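Local coordinates for protein PmoF1 (Methylocystis sp. ATCC 49242, PDB 6P1E) that binds copper through its PCuAC domain, with a copper site that takes ligands from both subunits of a dimer, and probably acts as a copper chaperone in a methane-oxidizing bacterium, at residues T39-V44 / F107-E112; G8-E13 / I33-D38. One frame throughout, in Å; residues are numbered along the deposited sequence.

Contact 1 of 2, residues T39-V44 / F107-E112; sequences TPDKLV and FEKAGE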
loop_
_atom_site.group_PDB
_atom_site.type_symbol
_atom_site.label_atom_id
_atom_site.label_comp_id
_atom_site.label_asym_id
_atom_site.label_seq_id
_atom_site.Cartn_x
_atom_site.Cartn_y
_atom_site.Cartn_z
ATOM N N THR B 39 13.963 19.740 -3.653
ATOM C CA THR B 39 13.242 20.719 -2.842
ATOM C C THR B 39 12.034 20.066 -2.171
ATOM O O THR B 39 11.441 19.139 -2.723
ATOM C CB THR B 39 12.774 21.919 -3.683
ATOM O OG1 THR B 39 11.934 21.465 -4.751
ATOM C CG2 THR B 39 13.972 22.656 -4.257
ATOM N N PRO B 40 11.668 20.540 -0.970
ATOM C CA PRO B 40 10.524 19.946 -0.274
ATOM C C PRO B 40 9.193 20.334 -0.904
ATOM O O PRO B 40 9.118 21.329 -1.627
ATOM C CB PRO B 40 10.641 20.521 1.139
ATOM C CG PRO B 40 11.306 21.834 0.944
ATOM C CD PRO B 40 12.265 21.647 -0.201
ATOM N N ASP B 41 8.158 19.548 -0.625
ATOM C CA ASP B 41 6.799 19.880 -1.031
ATOM C C ASP B 41 5.847 19.414 0.062
ATOM O O ASP B 41 6.280 18.868 1.078
ATOM C CB ASP B 41 6.451 19.233 -2.376
ATOM C CG ASP B 41 5.418 20.029 -3.166
ATOM O OD1 ASP B 41 4.620 20.768 -2.548
ATOM O OD2 ASP B 41 5.403 19.917 -4.411
ATOM N N LYS B 42 4.554 19.642 -0.140
ATOM C CA LYS B 42 3.543 19.249 0.833
ATOM C C LYS B 42 2.255 18.868 0.127
ATOM O O LYS B 42 1.861 19.531 -0.825
ATOM C CB LYS B 42 3.245 20.390 1.809
ATOM C CG LYS B 42 4.437 20.940 2.566
ATOM C CD LYS B 42 3.980 22.024 3.532
ATOM C CE LYS B 42 5.150 22.722 4.203
ATOM N NZ LYS B 42 4.696 23.812 5.110
ATOM N N LEU B 43 1.599 17.810 0.593
ATOM C CA LEU B 43 0.217 17.563 0.205
ATOM C C LEU B 43 -0.657 18.406 1.126
ATOM O O LEU B 43 -0.722 18.149 2.330
ATOM C CB LEU B 43 -0.140 16.079 0.304
ATOM C CG LEU B 43 -1.593 15.729 -0.034
ATOM C CD1 LEU B 43 -1.899 16.013 -1.496
ATOM C CD2 LEU B 43 -1.885 14.275 0.308
ATOM N N VAL B 44 -1.315 19.416 0.566
ATOM C CA VAL B 44 -2.041 20.392 1.375
ATOM C C VAL B 44 -3.557 20.251 1.274
ATOM O O VAL B 44 -4.283 20.680 2.171
ATOM C CB VAL B 44 -1.655 21.836 0.986
ATOM C CG1 VAL B 44 -0.182 22.082 1.275
ATOM C CG2 VAL B 44 -1.974 22.112 -0.481
ATOM N N PHE B 107 -0.676 19.741 -4.326
ATOM C CA PHE B 107 0.628 19.918 -3.704
ATOM C C PHE B 107 0.995 21.396 -3.715
ATOM O O PHE B 107 0.721 22.095 -4.690
ATOM C CB PHE B 107 1.685 19.088 -4.429
ATOM C CG PHE B 107 1.428 17.609 -4.380
ATOM C CD1 PHE B 107 1.842 16.855 -3.293
ATOM C CD2 PHE B 107 0.756 16.976 -5.413
ATOM C CE1 PHE B 107 1.603 15.492 -3.243
ATOM C CE2 PHE B 107 0.512 15.615 -5.369
ATOM C CZ PHE B 107 0.935 14.872 -4.283
ATOM N N GLU B 108 1.602 21.870 -2.630
ATOM C CA GLU B 108 1.903 23.295 -2.483
ATOM C C GLU B 108 2.735 23.841 -3.643
ATOM O O GLU B 108 2.457 24.928 -4.151
ATOM C CB GLU B 108 2.631 23.567 -1.164
ATOM C CG GLU B 108 2.912 25.054 -0.934
ATOM C CD GLU B 108 3.587 25.339 0.395
ATOM O OE1 GLU B 108 4.337 24.471 0.887
ATOM O OE2 GLU B 108 3.365 26.439 0.945
ATOM N N LYS B 109 3.759 23.094 -4.045
ATOM C CA LYS B 109 4.673 23.537 -5.098
ATOM C C LYS B 109 4.360 22.897 -6.455
ATOM O O LYS B 109 4.319 23.583 -7.474
ATOM C CB LYS B 109 6.120 23.220 -4.711
ATOM C CG LYS B 109 6.562 23.790 -3.370
ATOM C CD LYS B 109 6.576 25.310 -3.371
ATOM C CE LYS B 109 7.039 25.858 -2.030
ATOM N NZ LYS B 109 7.077 27.345 -2.008
ATOM N N ALA B 110 4.139 21.585 -6.462
ATOM C CA ALA B 110 3.992 20.840 -7.711
ATOM C C ALA B 110 2.640 21.064 -8.390
ATOM O O ALA B 110 2.481 20.777 -9.576
ATOM C CB ALA B 110 4.198 19.353 -7.452
ATOM N N GLY B 111 1.677 21.588 -7.641
ATOM C CA GLY B 111 0.354 21.861 -8.171
ATOM C C GLY B 111 -0.573 20.665 -8.072
ATOM O O GLY B 111 -0.387 19.796 -7.219
ATOM N N GLU B 112 -1.574 20.628 -8.947
ATOM C CA GLU B 112 -2.638 19.631 -8.869
ATOM C C GLU B 112 -2.399 18.445 -9.806
ATOM O O GLU B 112 -1.835 18.599 -10.890
ATOM C CB GLU B 112 -3.986 20.286 -9.187
ATOM C CG GLU B 112 -4.308 21.470 -8.283
ATOM C CD GLU B 112 -5.727 21.976 -8.447
ATOM O OE1 GLU B 112 -6.389 21.586 -9.427
ATOM O OE2 GLU B 112 -6.182 22.771 -7.596
#
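Polar contacts centre on the carboxylate of Asp41, a buried group whose CG lies anti to the backbone N (chi1 -152°), so that both oxygens reach the turn at 108-110. OD1 takes the N-H of Lys109 from above the carboxylate plane, 2.9 Å from N to OD1, in a nearly straight bond (163° at the hydrogen). The same oxygen accepts from Lys42 N through its anti lone pair, and OD2 uses its syn lone pair for Ala110 N, again at 2.9 Å. Three backbone N-H groups thus grip one carboxylate, fix its rotation and would probably favour its ionised form. A further bond runs between main chains, from Glu108 N to Lys42 O (3.0 Å). The bonds from Glu108, Lys109 and Ala110 fasten the tight turn of the hairpin 100-107/111-120 to the start of strand 41-47, where Leu43 and Phe107 form an antiparallel non-hydrogen-bonded pair. Apolar contact follows from that pairing: Leu43 CD1 sits over one face of the Phe107 ring, 4.2 Å from its centroid, as a CH-pi contact. On the more open side, the extended chains of Lys42 and Glu108 run alongside each other, pointing the same way, yet NZ and OE1 remain 4.3 Å apart, too far for a salt bridge.

Contact 2 of 2, residues G8-E13 / I33-D38; sequences GKLKVE and IHNNGD. With CU (copper (II) ion), chain F.
Glu13 and His34 both hold CG anti to the carbonyl carbon (chi1 -61° and -64°), and the otherwise extended Glu13 chain then carries its carboxylate across to the imidazole. The two flat groups stack with their planes 17° apart. OE2 lies 3.4 Å above one face of the ring, displaced toward the rim near CD2, while Glu13 OE1 comes 3.3 Å from His34 NE2, which carries no proton to donate because its lone pair binds copper at 2.0 Å. Glu13 OE1 itself stands 2.8 Å from the ion, a longer approach within the same site, and His14 NE2 of the second subunit binds this copper too. An alanine here in place of Glu13 would remove that carboxylate and would probably leave the ring less firmly fixed and the copper with a weaker negative environment. Beneath the site, strands 10-18 and 27-35 form an antiparallel beta hairpin, in which Lys11 and His34 are a hydrogen-bonded pair: Lys11 N donates to His34 O and His34 N to Lys11 O, each at 2.8 Å. Beyond it, Asn36 N reaches Lys9 O (2.9 Å) where the second strand runs out. Asn35, with CG anti to its backbone N, folds its OD1 onto Gly37 N in an Asx turn, 2.9 Å between them, and Leu10 CD2 packs against the side-chain amide of Asn35. Gly37 passes close beside the Lys9 side chain, where a CB directed toward that lysine would be tightly crowded.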
loop_
_atom_site.group_PDB
_atom_site.type_symbol
_atom_site.label_atom_id
_atom_site.label_comp_id
_atom_site.label_asym_id
_atom_site.label_seq_id
_atom_site.Cartn_x
_atom_site.Cartn_y
_atom_site.Cartn_z
ATOM N N GLY B 8 5.274 17.196 -11.367
ATOM C CA GLY B 8 6.591 17.751 -11.116
ATOM C C GLY B 8 7.580 16.615 -10.931
ATOM O O GLY B 8 7.624 15.686 -11.740
ATOM N N LYS B 9 8.356 16.677 -9.854
ATOM C CA LYS B 9 9.311 15.619 -9.531
ATOM C C LYS B 9 8.763 14.686 -8.456
ATOM O O LYS B 9 9.512 13.921 -7.846
ATOM C CB LYS B 9 10.643 16.221 -9.085
ATOM C CG LYS B 9 11.344 16.992 -10.190
ATOM C CD LYS B 9 12.753 17.389 -9.793
ATOM C CE LYS B 9 13.431 18.193 -10.891
ATOM N NZ LYS B 9 13.463 17.466 -12.192
ATOM N N LEU B 10 7.455 14.762 -8.222
ATOM C CA LEU B 10 6.775 13.842 -7.317
ATOM C C LEU B 10 6.192 12.664 -8.084
ATOM O O LEU B 10 5.813 12.791 -9.248
ATOM C CB LEU B 10 5.649 14.543 -6.548
ATOM C CG LEU B 10 5.976 15.872 -5.866
ATOM C CD1 LEU B 10 4.742 16.400 -5.145
ATOM C CD2 LEU B 10 7.135 15.711 -4.903
ATOM N N LYS B 11 6.117 11.520 -7.418
ATOM C CA LYS B 11 5.417 10.365 -7.961
ATOM C C LYS B 11 4.435 9.875 -6.918
ATOM O O LYS B 11 4.812 9.620 -5.774
ATOM C CB LYS B 11 6.386 9.249 -8.352
ATOM C CG LYS B 11 7.387 9.638 -9.426
ATOM C CD LYS B 11 7.960 8.409 -10.115
ATOM C CE LYS B 11 8.976 8.793 -11.180
ATOM N NZ LYS B 11 9.658 7.610 -11.773
ATOM N N VAL B 12 3.177 9.752 -7.322
ATOM C CA VAL B 12 2.144 9.200 -6.460
ATOM C C VAL B 12 1.901 7.783 -6.938
ATOM O O VAL B 12 1.385 7.569 -8.035
ATOM C CB VAL B 12 0.843 10.022 -6.520
ATOM C CG1 VAL B 12 -0.233 9.398 -5.637
ATOM C CG2 VAL B 12 1.110 11.463 -6.110
ATOM N N GLU B 13 2.240 6.818 -6.093
ATOM C CA GLU B 13 2.231 5.427 -6.501
ATOM C C GLU B 13 1.122 4.663 -5.796
ATOM O O GLU B 13 0.903 4.796 -4.593
ATOM C CB GLU B 13 3.600 4.792 -6.232
ATOM C CG GLU B 13 4.721 5.482 -7.006
ATOM C CD GLU B 13 6.082 4.838 -6.815
ATOM O OE1 GLU B 13 6.153 3.760 -6.197
ATOM O OE2 GLU B 13 7.087 5.412 -7.287
ATOM N N ILE B 33 4.015 8.283 -1.726
ATOM C CA ILE B 33 4.408 9.506 -2.409
ATOM C C ILE B 33 5.916 9.657 -2.337
ATOM O O ILE B 33 6.499 9.762 -1.258
ATOM C CB ILE B 33 3.710 10.740 -1.810
ATOM C CG1 ILE B 33 2.191 10.530 -1.822
ATOM C CG2 ILE B 33 4.070 11.994 -2.602
ATOM C CD1 ILE B 33 1.396 11.618 -1.120
ATOM N N HIS B 34 6.530 9.662 -3.516
ATOM C CA HIS B 34 7.972 9.779 -3.664
ATOM C C HIS B 34 8.312 11.188 -4.118
ATOM O O HIS B 34 7.785 11.661 -5.125
ATOM C CB HIS B 34 8.498 8.762 -4.679
ATOM C CG HIS B 34 8.308 7.335 -4.270
ATOM N ND1 HIS B 34 9.363 6.503 -3.969
ATOM C CD2 HIS B 34 7.186 6.594 -4.109
ATOM C CE1 HIS B 34 8.903 5.310 -3.640
ATOM N NE2 HIS B 34 7.585 5.339 -3.719
ATOM N N ASN B 35 9.185 11.854 -3.372
ATOM C CA ASN B 35 9.717 13.137 -3.797
ATOM C C ASN B 35 11.119 12.938 -4.355
ATOM O O ASN B 35 12.082 12.773 -3.605
ATOM C CB ASN B 35 9.739 14.139 -2.642
ATOM C CG ASN B 35 10.132 15.534 -3.090
ATOM O OD1 ASN B 35 10.537 15.740 -4.238
ATOM N ND2 ASN B 35 10.031 16.499 -2.184
ATOM N N ASN B 36 11.214 12.934 -5.679
ATOM C CA ASN B 36 12.478 12.699 -6.366
ATOM C C ASN B 36 13.199 14.007 -6.684
ATOM O O ASN B 36 14.197 14.014 -7.412
ATOM C CB ASN B 36 12.239 11.912 -7.657
ATOM C CG ASN B 36 11.690 10.521 -7.399
ATOM O OD1 ASN B 36 12.073 9.857 -6.435
ATOM N ND2 ASN B 36 10.784 10.074 -8.262
ATOM N N GLY B 37 12.697 15.112 -6.134
ATOM C CA GLY B 37 13.298 16.415 -6.358
ATOM C C GLY B 37 14.206 16.812 -5.210
ATOM O O GLY B 37 14.256 16.125 -4.190
ATOM N N ASP B 38 14.909 17.930 -5.371
ATOM C CA ASP B 38 15.865 18.413 -4.377
ATOM C C ASP B 38 15.254 19.478 -3.470
ATOM O O ASP B 38 15.946 20.062 -2.633
ATOM C CB ASP B 38 17.108 18.979 -5.072
ATOM C CG ASP B 38 18.068 17.896 -5.532
ATOM O OD1 ASP B 38 18.354 16.972 -4.741
ATOM O OD2 ASP B 38 18.544 17.972 -6.684
HETATM CU CU CU F . 6.604 3.632 -3.435
#

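How the contacts relate
From the N terminus, contact 2 comes first: the chain leaves 8-13, runs out along strand 10-18 and returns on strand 27-35, so that 33-38 closes a hairpin loop of 19 residues. Strand 41-47 follows almost at once, and contact 1 opens at 39-44 only after contact 2 is shut; its much longer loop, 62 residues, ends at 107-112. The two loops therefore stand in series, neither nesting nor crossing. In space they meet at Leu10, whose CD1 packs on Phe107 CD1 (3.5 Å) and also near Asp41 and Ala110. Strands 10-18 and 111-120 run side by side, which ties the copper-bearing hairpin to the turn after strand 100-107.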